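Local coordinates for VgrG protein (Vibrio cholerae, PDB 4DTD) that probably cross-links actin monomers of the host cell covalently, as the actin cross-linking domain of a type VI secretion spike protein, at residues 47-52 with 140-145; 56-61 with 89-94. One frame throughout, in Å; residues are numbered along the deposited sequence.

In the fold
Contacts 1 and 2 share one run of strands: 140-144 pairs with 45-51, which pairs in turn with 56-68, and this with 84-97, so that 45-51 and 56-68 lie between 140-144 and 84-97. The centres of the contacts are about 10 Å apart, and Gly47 O with Leu60 N and Val49 O with Leu57 N probably hydrogen-bond between them. The centre of contact 1 lies about 22 Å from the centre of the chain; it is partly buried, and one face carries a salt bridge and a tyrosine. Contact 2, its centre about 13 Å from that of the chain, is buried, without a salt bridge across it, and relies on a doubly gripped carbonyl and aromatic packing. Helix 101-124 packs on Phe140 and Ile142 of the first and on Leu57 and Phe58 of the second.

Contact 1. Residues 47-52 with 140-145; sequences GYVKSA and FVIEIT
Lys50 and Glu143 meet in a salt bridge on one face of an antiparallel strand pair, with Lys50 NZ 2.8 Å from Glu143 OE1. The ammonium group comes to the anti side of that oxygen, 17° out of the carboxylate plane. Lys50 reaches it by starting between its own backbone N and carbonyl carbon (chi1 63°) and then running fully extended, which carries the chain diagonally past its direct neighbour Val141; on the way Lys50 CG passes Val141 CB at 4.0 Å. The Tyr48 ring covers the stem of the glutamate: the pairing of Tyr48 with Glu143 sets Glu143 CB over one ring face, 3.7 Å from the centroid and displaced toward the rim, a CH-pi contact, while Thr145 OG1 lies at the ring edge. The two side chains run alongside each other, with ring and carboxylate planes well away from parallel. Glu143 CG also touches the phenol near Tyr48 CZ and OH, and the bend beyond it turns the carboxylate toward Lys50.

Beneath these side chains the backbones set the register. Tyr48 with Glu143 and Lys50 with Val141 are hydrogen-bonded pairs, each closed by two N-H to O bonds; Glu143 N to Tyr48 O is the straightest, at 175°. On the other face Val49 CG2 touches Ile142 CG1 at 4.1 Å. Phe140, at the end of the pairing, meets Val49 CG1 through its CB. Phe140 and Ile142 rest on helix 101-124, whereas Val49 packs on Phe58 and Leu60 of strand 56-68. Gly47, across from Ile144, brings its CA to 3.2 Å from Glu143 O.

The chemistry therefore divides by face: Val49 and Ile142 pack inward, whereas on the partly exposed side the opposite charges of Lys50 and Glu143 probably offset each other, with lysine and tyrosine both bracing the glutamate.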
# COMPACT_ATOMS: atom_id res chain seq x y z
N GLY A 47 10.65 14.74 -1.47
CA GLY A 47 11.12 15.15 -0.16
C GLY A 47 10.52 14.34 0.96
O GLY A 47 9.69 13.48 0.71
N TYR A 48 10.94 14.62 2.20
CA TYR A 48 10.39 13.97 3.39
C TYR A 48 10.38 14.93 4.58
O TYR A 48 11.07 15.95 4.57
CB TYR A 48 11.11 12.63 3.73
CG TYR A 48 12.58 12.74 4.10
CD1 TYR A 48 13.57 12.71 3.12
CD2 TYR A 48 12.99 12.82 5.44
CE1 TYR A 48 14.92 12.79 3.45
CE2 TYR A 48 14.34 12.88 5.78
CZ TYR A 48 15.30 12.87 4.79
OH TYR A 48 16.64 12.97 5.10
N VAL A 49 9.66 14.55 5.65
CA VAL A 49 9.62 15.34 6.88
C VAL A 49 10.15 14.47 8.02
O VAL A 49 9.79 13.30 8.13
CB VAL A 49 8.21 15.94 7.15
CG1 VAL A 49 8.06 16.46 8.57
CG2 VAL A 49 7.87 17.04 6.15
N LYS A 50 11.05 15.04 8.83
CA LYS A 50 11.60 14.35 9.97
C LYS A 50 11.39 15.16 11.24
O LYS A 50 11.07 16.35 11.16
CB LYS A 50 13.09 14.02 9.75
CG LYS A 50 14.02 15.21 9.59
CD LYS A 50 15.43 14.78 9.26
CE LYS A 50 16.34 15.98 9.24
NZ LYS A 50 17.74 15.62 8.86
N SER A 51 11.56 14.53 12.40
CA SER A 51 11.49 15.25 13.67
C SER A 51 12.85 15.92 13.82
O SER A 51 13.80 15.51 13.15
CB SER A 51 11.27 14.27 14.82
OG SER A 51 12.48 13.59 15.12
N ALA A 52 12.96 16.93 14.69
CA ALA A 52 14.24 17.62 14.94
C ALA A 52 15.32 16.65 15.46
O ALA A 52 16.51 16.86 15.24
CB ALA A 52 14.02 18.73 15.94
N PHE A 140 9.50 19.88 13.66
CA PHE A 140 9.60 19.25 12.35
C PHE A 140 10.55 19.91 11.39
O PHE A 140 10.70 21.14 11.42
CB PHE A 140 8.21 19.10 11.74
CG PHE A 140 7.18 18.63 12.74
CD1 PHE A 140 7.29 17.38 13.36
CD2 PHE A 140 6.14 19.47 13.13
CE1 PHE A 140 6.37 16.98 14.34
CE2 PHE A 140 5.20 19.06 14.09
CZ PHE A 140 5.31 17.81 14.67
N VAL A 141 11.20 19.10 10.54
CA VAL A 141 12.17 19.56 9.54
C VAL A 141 11.81 18.97 8.17
O VAL A 141 11.59 17.77 8.07
CB VAL A 141 13.65 19.21 9.92
CG1 VAL A 141 14.65 19.72 8.88
CG2 VAL A 141 14.01 19.72 11.32
N ILE A 142 11.79 19.82 7.11
CA ILE A 142 11.56 19.36 5.75
C ILE A 142 12.92 19.09 5.10
O ILE A 142 13.80 19.94 5.12
CB ILE A 142 10.76 20.38 4.87
CG1 ILE A 142 9.40 20.77 5.48
CG2 ILE A 142 10.58 19.83 3.42
CD1 ILE A 142 8.71 21.88 4.70
N GLU A 143 13.06 17.93 4.46
CA GLU A 143 14.24 17.59 3.67
C GLU A 143 13.79 17.45 2.21
O GLU A 143 12.77 16.83 1.94
CB GLU A 143 14.92 16.32 4.17
CG GLU A 143 15.61 16.52 5.52
CD GLU A 143 16.99 17.17 5.50
OE1 GLU A 143 17.82 16.78 6.35
OE2 GLU A 143 17.24 18.05 4.65
N ILE A 144 14.48 18.11 1.31
CA ILE A 144 14.13 18.07 -0.10
C ILE A 144 15.10 17.14 -0.79
O ILE A 144 16.30 17.37 -0.81
CB ILE A 144 14.04 19.49 -0.74
CG1 ILE A 144 12.88 20.31 -0.10
CG2 ILE A 144 13.91 19.41 -2.26
CD1 ILE A 144 11.40 19.70 -0.27
N THR A 145 14.55 16.07 -1.33
CA THR A 145 15.19 14.96 -2.00
C THR A 145 15.36 15.25 -3.49
O THR A 145 16.32 14.79 -4.11
CB THR A 145 14.39 13.69 -1.60
OG1 THR A 145 15.15 12.97 -0.64
CG2 THR A 145 13.96 12.84 -2.75

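Contact 2. Residues 56-61 with 89-94; sequences ALFMLT and VELVSY
Glu90 O is gripped twice by one residue, Thr61. Thr61 N reaches it at 3.0 Å, nearly in line with the carbonyl bond, and Thr61 OG1 donates to it at 2.9 Å from above the carbonyl plane. The hydroxyl gets there because OG1 stands between the backbone N and the carbonyl carbon of Thr61 (chi1 67°), which also brings it to 3.4 Å from Glu90 CB. Glu90 N returns a bond to Thr61 O, and Met59 and Val92 form the next hydrogen-bonded pair, with Met59 N only 2.7 Å from Val92 O.

Tyr94, just past the end of strand 89-93, is anchored by its N bonding to Leu57 O and turns its side chain toward 56-59. Ala56 CB lies over one face of its ring, 4.0 Å from the centroid, while the backbone around Leu57 and Phe58 runs along its edge. Selenomethionine Met59 crosses the phenol at about a right angle: CG approaches Tyr94 OH to 3.3 Å, and SE stands obliquely 5.0 Å from the ring centroid, a Met-aromatic contact. On the face of the strand pair that carries Phe58, Leu60 and Leu91, Phe58 CE1 is 3.7 Å from Leu91 CG, and Ala110, Met111 and Leu114 of helix 101-124 pack on the phenylalanine.

Leu57 and Phe58 together face Val49, a classic beta bulge on the edge of 56-61 toward strand 45-51, opposite its antiparallel pairing with 89-94.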
# COMPACT_ATOMS: atom_id res chain seq x y z
N ALA A 56 12.59 9.95 10.77
CA ALA A 56 11.88 10.16 9.50
C ALA A 56 10.40 9.85 9.73
O ALA A 56 10.07 8.77 10.22
CB ALA A 56 12.46 9.28 8.41
N LEU A 57 9.51 10.83 9.43
CA LEU A 57 8.07 10.71 9.71
C LEU A 57 7.22 10.28 8.51
O LEU A 57 6.48 9.30 8.57
CB LEU A 57 7.54 11.98 10.40
CG LEU A 57 8.29 12.41 11.70
CD1 LEU A 57 7.82 13.74 12.20
CD2 LEU A 57 8.19 11.33 12.83
N PHE A 58 7.36 11.00 7.40
CA PHE A 58 6.60 10.69 6.19
C PHE A 58 7.31 11.23 4.95
O PHE A 58 8.14 12.14 5.06
CB PHE A 58 5.15 11.22 6.31
CG PHE A 58 4.99 12.72 6.44
CD1 PHE A 58 4.96 13.53 5.30
CD2 PHE A 58 4.85 13.31 7.69
CE1 PHE A 58 4.83 14.92 5.42
CE2 PHE A 58 4.71 14.71 7.80
CZ PHE A 58 4.67 15.50 6.67
N MSE A 59 6.98 10.71 3.78
CA MSE A 59 7.50 11.20 2.51
C MSE A 59 6.46 12.09 1.85
O MSE A 59 5.26 11.87 2.00
CB MSE A 59 7.73 10.06 1.52
CG MSE A 59 8.77 9.07 1.95
SE MSE A 59 8.58 7.46 0.85
CE MSE A 59 10.27 6.55 1.33
N LEU A 60 6.96 13.01 1.02
CA LEU A 60 6.17 13.88 0.13
C LEU A 60 6.33 13.24 -1.25
O LEU A 60 7.46 13.05 -1.74
CB LEU A 60 6.74 15.31 0.12
CG LEU A 60 6.34 16.23 1.24
CD1 LEU A 60 7.14 15.96 2.49
CD2 LEU A 60 6.56 17.63 0.83
N THR A 61 5.21 12.80 -1.83
CA THR A 61 5.24 12.13 -3.12
C THR A 61 4.24 12.70 -4.13
O THR A 61 3.23 13.30 -3.75
CB THR A 61 4.88 10.62 -2.96
OG1 THR A 61 3.51 10.52 -2.56
CG2 THR A 61 5.79 9.88 -1.99
N VAL A 89 -0.49 15.63 -4.57
CA VAL A 89 0.51 15.33 -3.57
C VAL A 89 -0.04 14.32 -2.58
O VAL A 89 -1.16 14.44 -2.10
CB VAL A 89 1.02 16.62 -2.87
CG1 VAL A 89 1.96 16.30 -1.68
CG2 VAL A 89 1.71 17.54 -3.86
N GLU A 90 0.75 13.34 -2.26
CA GLU A 90 0.36 12.36 -1.27
C GLU A 90 1.42 12.32 -0.18
O GLU A 90 2.61 12.28 -0.49
CB GLU A 90 0.18 10.98 -1.93
CG GLU A 90 -0.84 10.12 -1.20
CD GLU A 90 -0.69 8.62 -1.32
OE1 GLU A 90 0.32 8.17 -1.91
OE2 GLU A 90 -1.58 7.90 -0.82
N LEU A 91 1.00 12.30 1.08
CA LEU A 91 1.87 12.19 2.27
C LEU A 91 1.85 10.70 2.70
O LEU A 91 0.79 10.16 3.00
CB LEU A 91 1.33 13.09 3.38
CG LEU A 91 1.77 14.59 3.43
CD1 LEU A 91 2.18 15.16 2.10
CD2 LEU A 91 0.77 15.44 4.14
N VAL A 92 3.02 10.03 2.60
CA VAL A 92 3.17 8.60 2.89
C VAL A 92 4.10 8.40 4.11
O VAL A 92 5.30 8.65 4.03
CB VAL A 92 3.62 7.82 1.61
CG1 VAL A 92 3.85 6.34 1.93
CG2 VAL A 92 2.59 7.95 0.50
N SER A 93 3.52 7.98 5.23
CA SER A 93 4.28 7.81 6.45
C SER A 93 5.31 6.67 6.41
O SER A 93 5.16 5.71 5.67
CB SER A 93 3.36 7.66 7.66
OG SER A 93 2.86 6.34 7.75
N TYR A 94 6.37 6.81 7.21
CA TYR A 94 7.33 5.74 7.36
C TYR A 94 6.71 4.90 8.45
O TYR A 94 6.25 5.48 9.45
CB TYR A 94 8.70 6.27 7.76
CG TYR A 94 9.45 6.93 6.63
CD1 TYR A 94 10.21 6.19 5.74
CD2 TYR A 94 9.43 8.32 6.47
CE1 TYR A 94 10.97 6.81 4.74
CE2 TYR A 94 10.15 8.94 5.46
CZ TYR A 94 10.93 8.19 4.61
OH TYR A 94 11.66 8.80 3.61